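Local atomic coordinates of molybdenum cofactor carrier protein (Chlamydomonas reinhardtii, PDB entry 2IZ6), a protein that probably binds and carries the molybdenum cofactor, keeping it in store for transfer to molybdenum enzymes. Residues N104-N109 with L128-P133. Residues are numbered along the deposited sequence; the frame is centred on the assembly and turned at random.
Sequences NALSSN and LKAKKP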
# COMPACT_ATOMS: atom_id res chain seq x y z
N ASN A 104 -5.66 7.38 -4.95
CA ASN A 104 -4.41 8.08 -5.22
C ASN A 104 -4.56 9.63 -5.16
O ASN A 104 -4.04 10.40 -5.98
CB ASN A 104 -3.83 7.59 -6.59
CG ASN A 104 -3.27 6.15 -6.51
OD1 ASN A 104 -2.98 5.62 -5.45
ND2 ASN A 104 -3.10 5.54 -7.64
N ALA A 105 -5.27 10.09 -4.15
CA ALA A 105 -5.61 11.51 -4.03
C ALA A 105 -4.46 12.48 -4.00
O ALA A 105 -4.70 13.63 -4.31
CB ALA A 105 -6.46 11.69 -2.77
N LEU A 106 -3.26 12.07 -3.52
CA LEU A 106 -1.98 12.89 -3.60
C LEU A 106 -1.66 13.37 -5.06
O LEU A 106 -0.80 14.22 -5.28
CB LEU A 106 -0.75 12.15 -3.02
CG LEU A 106 -0.49 11.76 -1.52
CD1 LEU A 106 0.84 11.11 -1.36
CD2 LEU A 106 -0.56 12.98 -0.60
N SER A 107 -2.31 12.79 -6.05
CA SER A 107 -2.18 13.18 -7.41
C SER A 107 -2.95 14.46 -7.69
O SER A 107 -2.69 15.12 -8.68
CB SER A 107 -2.74 12.09 -8.32
OG SER A 107 -2.26 10.78 -7.95
N SER A 108 -3.97 14.70 -6.89
CA SER A 108 -4.84 15.86 -7.18
C SER A 108 -4.24 17.17 -6.74
O SER A 108 -3.54 17.27 -5.74
CB SER A 108 -6.18 15.68 -6.51
OG SER A 108 -6.00 15.75 -5.12
N ASN A 109 -4.55 18.25 -7.47
CA ASN A 109 -4.15 19.60 -7.07
C ASN A 109 -4.98 20.15 -5.89
O ASN A 109 -4.54 20.83 -5.00
CB ASN A 109 -4.32 20.56 -8.24
CG ASN A 109 -3.36 20.30 -9.34
OD1 ASN A 109 -2.24 20.79 -9.30
ND2 ASN A 109 -3.74 19.50 -10.29
N LEU A 128 -4.69 16.76 4.13
CA LEU A 128 -4.13 17.80 5.00
C LEU A 128 -2.80 17.44 5.52
O LEU A 128 -1.95 18.32 5.61
CB LEU A 128 -5.06 18.17 6.15
CG LEU A 128 -6.45 18.64 5.70
CD1 LEU A 128 -7.38 18.80 6.90
CD2 LEU A 128 -6.37 20.01 4.96
N LYS A 129 -2.58 16.15 5.85
CA LYS A 129 -1.23 15.74 6.25
C LYS A 129 -0.18 16.04 5.17
O LYS A 129 0.95 16.46 5.47
CB LYS A 129 -1.25 14.27 6.65
CG LYS A 129 0.07 13.70 7.11
CD LYS A 129 -0.11 12.24 7.67
CE LYS A 129 1.21 11.43 7.77
NZ LYS A 129 2.38 12.15 8.31
N ALA A 130 -0.59 15.87 3.91
CA ALA A 130 0.27 16.16 2.76
C ALA A 130 0.34 17.65 2.42
O ALA A 130 0.99 18.01 1.40
CB ALA A 130 -0.24 15.41 1.56
N LYS A 131 -0.36 18.49 3.18
CA LYS A 131 -0.44 19.94 2.95
C LYS A 131 -1.07 20.29 1.60
O LYS A 131 -0.70 21.22 0.90
CB LYS A 131 0.92 20.62 3.16
CG LYS A 131 1.64 20.21 4.42
CD LYS A 131 0.95 20.63 5.65
CE LYS A 131 1.77 20.11 6.88
NZ LYS A 131 1.18 20.59 8.19
N LYS A 132 -2.12 19.56 1.26
CA LYS A 132 -2.88 19.82 0.07
C LYS A 132 -4.19 20.46 0.52
O LYS A 132 -4.76 20.10 1.60
CB LYS A 132 -3.18 18.50 -0.68
CG LYS A 132 -1.94 17.89 -1.41
CD LYS A 132 -2.40 17.28 -2.78
CE LYS A 132 -1.32 17.10 -3.75
NZ LYS A 132 -1.08 18.35 -4.47
N PRO A 133 -4.68 21.41 -0.27
CA PRO A 133 -5.95 22.04 0.06
C PRO A 133 -7.18 21.18 -0.17
O PRO A 133 -7.20 20.36 -1.08
CB PRO A 133 -6.04 23.22 -0.87
CG PRO A 133 -5.25 22.79 -2.01
CD PRO A 133 -4.22 21.84 -1.58
O HOH W 1 -2.02 21.36 -4.45
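Lys-132 reaches from the turn after helix 118-129 to the Leu-106 and Ser-108 carbonyls of the loop leading into strand 110-114. CB points at that loop, and chi1 of -74° sets CG anti to the carbonyl carbon. CB and CG do not touch the loop; a bend at chi2 (-142°) brings CD to 3.2 Å from Ser-108 O. CE touches two carbonyl oxygens, 3.0 Å from Ser-108 O and 3.3 Å from Leu-106 O. The last bend, at chi4 (-83°), swings NZ to Ser-108 O at 3.0 Å, a weak hydrogen bond. A water that donates to Asn-109 O also takes a weak bond from NZ. Lysine suits this place because its last methylenes lie against the carbonyls while its ammonium offers N-H groups, weakly, to Ser-108 O and the water.

The loop enters a beta-alpha-beta crossover of the Rossmann-like parallel sheet at strand 110-114; Lys-132 lies within it, between helix 118-129 and the adjacent strand 134-137. Lys-131 ends the helix in a Schellman motif, its positive phi turning Lys-132 toward the loop. An alanine at Lys-132 would lose the ammonium and most of the chain, and would probably loosen the loop's tie to the helix end.

There, Leu-106 CD2 presses on Ala-130 CB at 3.3 Å, tighter than usual carbon contact; alanine, ending at CB, suits so close an approach. Ser-108, in the conformer given, turns OG to Ala-105 O at 2.6 Å, nearly along the C=O axis, where Ser-108 N also bonds, while the puckered ring of Pro-133 sets CG and CD against Asn-109 O.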